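Local coordinates for extracellular haem-binding protein (Streptomyces reticuli, PDB 3FPW) that binds haem outside the cell, degrades it and probably passes a signal to its cognate two-component sensor kinase, at residues A91-N96 with K119-V124; N127-E132 with G155-A160. One frame throughout, in Å; residues are numbered along the deposited sequence. Where two conformers were deposited one is given.

Contact 1. Residues A91-N96 with K119-V124. With PO4 (phosphate ion), chain D.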
loop_
_atom_site.group_PDB
_atom_site.type_symbol
_atom_site.label_atom_id
_atom_site.label_comp_id
_atom_site.label_asym_id
_atom_site.label_seq_id
_atom_site.Cartn_x
_atom_site.Cartn_y
_atom_site.Cartn_z
ATOM N N ALA A 91 12.483 -18.493 2.399
ATOM C CA ALA A 91 11.718 -18.248 1.176
ATOM C C ALA A 91 12.515 -18.685 -0.020
ATOM O O ALA A 91 13.741 -18.478 -0.057
ATOM C CB ALA A 91 11.378 -16.776 1.030
ATOM N N VAL A 92 11.824 -19.206 -1.040
ATOM C CA VAL A 92 12.481 -19.405 -2.333
ATOM C C VAL A 92 11.747 -18.538 -3.350
ATOM O O VAL A 92 10.523 -18.627 -3.475
ATOM C CB VAL A 92 12.459 -20.890 -2.770
ATOM C CG1 VAL A 92 13.107 -21.086 -4.139
ATOM C CG2 VAL A 92 13.125 -21.789 -1.702
ATOM N N VAL A 93 12.492 -17.672 -4.032
ATOM C CA VAL A 93 11.920 -16.711 -4.971
ATOM C C VAL A 93 12.505 -16.963 -6.374
ATOM O O VAL A 93 13.711 -17.113 -6.561
ATOM C CB VAL A 93 12.196 -15.243 -4.504
ATOM C CG1 VAL A 93 11.737 -14.229 -5.562
ATOM C CG2 VAL A 93 11.517 -14.962 -3.150
ATOM N N ASP A 94 11.632 -17.051 -7.364
ATOM C CA ASP A 94 12.049 -17.270 -8.745
ATOM C C ASP A 94 12.761 -16.031 -9.307
ATOM O O ASP A 94 12.526 -14.898 -8.869
ATOM C CB ASP A 94 10.776 -17.546 -9.587
ATOM C CG ASP A 94 11.087 -18.197 -10.929
ATOM O OD1 ASP A 94 10.974 -19.447 -11.012
ATOM O OD2 ASP A 94 11.478 -17.473 -11.877
ATOM N N ARG A 95 13.574 -16.247 -10.324
ATOM C CA ARG A 95 14.211 -15.157 -11.052
ATOM C C ARG A 95 13.168 -14.197 -11.634
ATOM O O ARG A 95 13.447 -13.016 -11.890
ATOM C CB ARG A 95 15.107 -15.754 -12.151
ATOM C CG ARG A 95 15.641 -14.755 -13.150
ATOM C CD ARG A 95 16.621 -13.737 -12.586
ATOM N NE ARG A 95 17.123 -12.910 -13.700
ATOM C CZ ARG A 95 18.046 -11.967 -13.562
ATOM N NH1 ARG A 95 18.573 -11.740 -12.369
ATOM N NH2 ARG A 95 18.451 -11.245 -14.617
ATOM N N ASN A 96 11.954 -14.681 -11.841
ATOM C CA ASN A 96 10.927 -13.773 -12.353
ATOM C C ASN A 96 10.153 -13.035 -11.294
ATOM O O ASN A 96 9.395 -12.132 -11.631
ATOM C CB ASN A 96 9.865 -14.567 -13.164
ATOM C CG ASN A 96 9.007 -15.521 -12.286
ATOM O OD1 ASN A 96 8.881 -15.344 -11.063
ATOM N ND2 ASN A 96 8.389 -16.508 -12.932
ATOM N N LYS A 119 15.340 -11.017 0.957
ATOM C CA LYS A 119 16.698 -11.493 0.709
ATOM C C LYS A 119 16.768 -12.404 -0.506
ATOM O O LYS A 119 17.691 -12.292 -1.307
ATOM C CB LYS A 119 17.277 -12.239 1.915
ATOM C CG LYS A 119 17.512 -11.325 3.103
ATOM C CD LYS A 119 18.151 -12.119 4.214
ATOM C CE LYS A 119 18.127 -11.387 5.552
ATOM N NZ LYS A 119 18.665 -12.255 6.665
ATOM N N ALA A 120 15.829 -13.337 -0.607
ATOM C CA ALA A 120 15.787 -14.228 -1.758
ATOM C C ALA A 120 15.626 -13.449 -3.085
ATOM O O ALA A 120 16.304 -13.747 -4.087
ATOM C CB ALA A 120 14.653 -15.257 -1.579
ATOM N N PHE A 121 14.709 -12.493 -3.095
ATOM C CA PHE A 121 14.479 -11.669 -4.272
ATOM C C PHE A 121 15.779 -10.930 -4.641
ATOM O O PHE A 121 16.129 -10.781 -5.809
ATOM C CB PHE A 121 13.379 -10.644 -3.910
ATOM C CG PHE A 121 13.033 -9.682 -5.022
ATOM C CD1 PHE A 121 13.599 -8.404 -5.078
ATOM C CD2 PHE A 121 12.119 -10.047 -6.008
ATOM C CE1 PHE A 121 13.272 -7.513 -6.112
ATOM C CE2 PHE A 121 11.779 -9.147 -7.023
ATOM C CZ PHE A 121 12.364 -7.898 -7.076
ATOM N N THR A 122 16.502 -10.455 -3.632
ATOM C CA THR A 122 17.683 -9.638 -3.882
ATOM C C THR A 122 18.803 -10.486 -4.458
ATOM O O THR A 122 19.485 -10.091 -5.427
ATOM C CB THR A 122 18.113 -8.936 -2.602
ATOM O OG1 THR A 122 17.012 -8.131 -2.164
ATOM C CG2 THR A 122 19.318 -8.051 -2.850
ATOM N N ALA A 123 18.989 -11.668 -3.874
ATOM C CA ALA A 123 20.005 -12.591 -4.363
ATOM C C ALA A 123 19.774 -13.012 -5.821
ATOM O O ALA A 123 20.733 -13.082 -6.618
ATOM C CB ALA A 123 20.067 -13.823 -3.476
ATOM N N VAL A 124 18.527 -13.302 -6.189
ATOM C CA VAL A 124 18.249 -13.768 -7.542
ATOM C C VAL A 124 18.295 -12.621 -8.546
ATOM O O VAL A 124 18.595 -12.827 -9.711
ATOM C CB VAL A 124 16.922 -14.565 -7.673
ATOM C CG1 VAL A 124 15.739 -13.639 -7.659
ATOM C CG2 VAL A 124 16.938 -15.391 -8.982
HETATM P P PO4 D . 17.154 -11.145 10.055
HETATM O O1 PO4 D . 17.609 -12.577 10.316
HETATM O O2 PO4 D . 17.885 -10.274 11.046
HETATM O O3 PO4 D . 17.635 -10.805 8.681
HETATM O O4 PO4 D . 15.635 -10.870 10.138
#
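V93 turns CG1 anti to its backbone N (chi1 174°) and CG2 beside that N, and the two methyls meet successive residues of the helix: CG2 lies 3.5 Å from A120 CB, while CG1 comes near F121 CA and reaches the edge of the F121 ring, near its plane. In R95, CG is likewise anti to the backbone N and the chain then bends at chi2 (66°), its only kink. Beyond it NH1 donates to V124 O at 2.9 Å, held in the carbonyl plane on a lone pair, with the oxygen in the guanidinium plane. The same NH1 makes a weak bond to S125 O, and NH2 reaches G107 O of a second subunit, which helps fix the rotation of the group. V124 crosses the arginine side chain obliquely: CG2 packs tightly on R95 CA at 3.4 Å and on R95 CB at 3.7 Å, and CG1 faces D94 O. At the other end A120 CB is 3.7 Å from A91 O. The turn after the strand is shaped by D94, whose OD2 accepts from N96 N at 2.8 Å through its anti lone pair, an Asx turn. K119 leads away from the strand; its NZ binds phosphate O3 and forms a salt bridge with D179. Strand residues 91-94 and helix residues 119-124 run 39° apart, their axes 7.3 Å from each other at closest approach. With helix 67-83 touching V92 from the other side, this is the alpha+beta core of the HbpS-like family, helices packed on both faces of an antiparallel sheet.

Contact 2. Residues N127-E132 with G155-A160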
loop_
_atom_site.group_PDB
_atom_site.type_symbol
_atom_site.label_atom_id
_atom_site.label_comp_id
_atom_site.label_asym_id
_atom_site.label_seq_id
_atom_site.Cartn_x
_atom_site.Cartn_y
_atom_site.Cartn_z
ATOM N N ASN A 127 22.127 -12.205 -8.876
ATOM C CA ASN A 127 22.868 -13.453 -8.973
ATOM C C ASN A 127 24.100 -13.453 -8.070
ATOM O O ASN A 127 25.216 -13.807 -8.494
ATOM C CB ASN A 127 23.248 -13.767 -10.419
ATOM C CG ASN A 127 23.775 -15.161 -10.575
ATOM O OD1 ASN A 127 23.447 -16.048 -9.782
ATOM N ND2 ASN A 127 24.583 -15.386 -11.620
ATOM N N ALA A 128 23.887 -13.089 -6.817
ATOM C CA ALA A 128 24.994 -12.959 -5.860
ATOM C C ALA A 128 24.442 -13.130 -4.461
ATOM O O ALA A 128 23.298 -12.750 -4.204
ATOM C CB ALA A 128 25.648 -11.575 -5.993
ATOM N N PRO A 129 25.256 -13.647 -3.535
ATOM C CA PRO A 129 24.841 -13.750 -2.130
ATOM C C PRO A 129 24.598 -12.356 -1.554
ATOM O O PRO A 129 25.316 -11.419 -1.904
ATOM C CB PRO A 129 26.051 -14.396 -1.446
ATOM C CG PRO A 129 26.916 -14.938 -2.540
ATOM C CD PRO A 129 26.645 -14.100 -3.751
ATOM N N THR A 130 23.599 -12.190 -0.691
ATOM C CA THR A 130 23.301 -10.856 -0.213
ATOM C C THR A 130 24.376 -10.332 0.734
ATOM O O THR A 130 24.530 -9.120 0.886
ATOM C CB THR A 130 21.905 -10.746 0.467
ATOM O OG1 THR A 130 21.765 -11.769 1.454
ATOM C CG2 THR A 130 20.778 -10.872 -0.585
ATOM N N SER A 131 25.137 -11.235 1.338
ATOM C CA SER A 131 26.297 -10.804 2.116
ATOM C C SER A 131 27.251 -10.010 1.245
ATOM O O SER A 131 27.797 -9.001 1.690
ATOM C CB SER A 131 27.052 -11.997 2.703
ATOM O OG SER A 131 27.432 -12.865 1.669
ATOM N N GLU A 132 27.469 -10.448 0.013
ATOM C CA GLU A 132 28.377 -9.713 -0.845
ATOM C C GLU A 132 27.716 -8.441 -1.354
ATOM O O GLU A 132 28.346 -7.376 -1.392
ATOM C CB GLU A 132 28.862 -10.578 -1.999
ATOM C CG GLU A 132 30.121 -10.043 -2.649
ATOM C CD GLU A 132 31.376 -10.785 -2.206
ATOM O OE1 GLU A 132 32.375 -10.735 -2.939
ATOM O OE2 GLU A 132 31.371 -11.450 -1.156
ATOM N N GLY A 155 20.626 -14.287 1.852
ATOM C CA GLY A 155 20.061 -14.781 0.573
ATOM C C GLY A 155 21.171 -15.294 -0.334
ATOM O O GLY A 155 22.254 -14.728 -0.368
ATOM N N THR A 156 20.915 -16.377 -1.048
ATOM C CA THR A 156 21.932 -16.943 -1.949
ATOM C C THR A 156 21.278 -17.404 -3.251
ATOM O O THR A 156 20.181 -17.942 -3.228
ATOM C CB THR A 156 22.733 -18.089 -1.258
ATOM O OG1 THR A 156 23.930 -18.338 -2.004
ATOM C CG2 THR A 156 21.931 -19.352 -1.153
ATOM N N PRO A 157 21.964 -17.202 -4.389
ATOM C CA PRO A 157 21.340 -17.584 -5.656
ATOM C C PRO A 157 21.553 -19.042 -6.045
ATOM O O PRO A 157 22.488 -19.714 -5.585
ATOM C CB PRO A 157 22.041 -16.680 -6.675
ATOM C CG PRO A 157 23.422 -16.512 -6.097
ATOM C CD PRO A 157 23.198 -16.418 -4.596
ATOM N N VAL A 158 20.675 -19.502 -6.919
ATOM C CA VAL A 158 20.784 -20.828 -7.498
ATOM C C VAL A 158 20.706 -20.621 -8.988
ATOM O O VAL A 158 19.882 -19.827 -9.475
ATOM C CB VAL A 158 19.626 -21.735 -7.034
ATOM C CG1 VAL A 158 19.597 -23.023 -7.830
ATOM C CG2 VAL A 158 19.727 -22.024 -5.507
ATOM N N THR A 159 21.573 -21.305 -9.728
ATOM C CA THR A 159 21.608 -21.100 -11.161
ATOM C C THR A 159 21.265 -22.355 -11.928
ATOM O O THR A 159 21.176 -23.443 -11.368
ATOM C CB THR A 159 23.008 -20.653 -11.652
ATOM O OG1 THR A 159 23.961 -21.669 -11.314
ATOM C CG2 THR A 159 23.418 -19.318 -11.015
ATOM N N ALA A 160 21.058 -22.167 -13.224
ATOM C CA ALA A 160 20.927 -23.257 -14.183
ATOM C C ALA A 160 21.501 -22.728 -15.489
ATOM O O ALA A 160 21.149 -21.643 -15.923
ATOM C CB ALA A 160 19.451 -23.657 -14.344
#
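T130 OG1 is held by several groups: G155 N donates to it at 2.8 Å and at 159°, L152 O is its hydrogen-bond partner in the loop that leads into G155, and E180 OE2 adds a weak bond. The backbone of T130 completes a two-point grip on the same glycine, its N donating to G155 O at 2.9 Å from a position tilted 26° off the carbonyl plane. A CB on G155 would come tight against T130 CG2, consistent with a glycine there. An alanine in place of T130 would probably leave G155 N without its acceptor and L152 O without its hydrogen-bond partner, so that the strand's first residue would be held by the backbone bond from T130 N. G155 O also receives a CA-H...O contact from P129 CA at 3.3 Å. Farther along, the P157 ring lies against the turn backbone, CD 3.5 Å from A128 C and CG equally close to A128 N. N127 crosses P157 and T159 at about a right angle, its OD1 3.5 Å from T159 CG2. The turn between helices 112-126 and 130-135 thus runs nearly opposite to strand 155-160, while helix 176-187 touches T156 and V158, and a third subunit's strand pairs in parallel with V158 and T159.

The centres of contact 1 and contact 2 are 8 Å apart, and helix 112-126 joins them: contact 1 uses its A120 and V124 side against strand 89-94, whereas A123 serves contact 2. A123 CB packs 3.6 Å from T156 N, and A123 O probably accepts a hydrogen bond from A128 N at 3.2 Å as the chain leaves the helix. K119 O lies 3.5 Å from T130 CG2. Both contacts reach one antiparallel sheet, in which strand 163-171 separates 89-94 from 155-160. The bound phosphate, probably from the crystallisation liquor, is bound by K119, whose side chain leads away from contact 1, and each contact also borders another subunit of the eight-chain assembly.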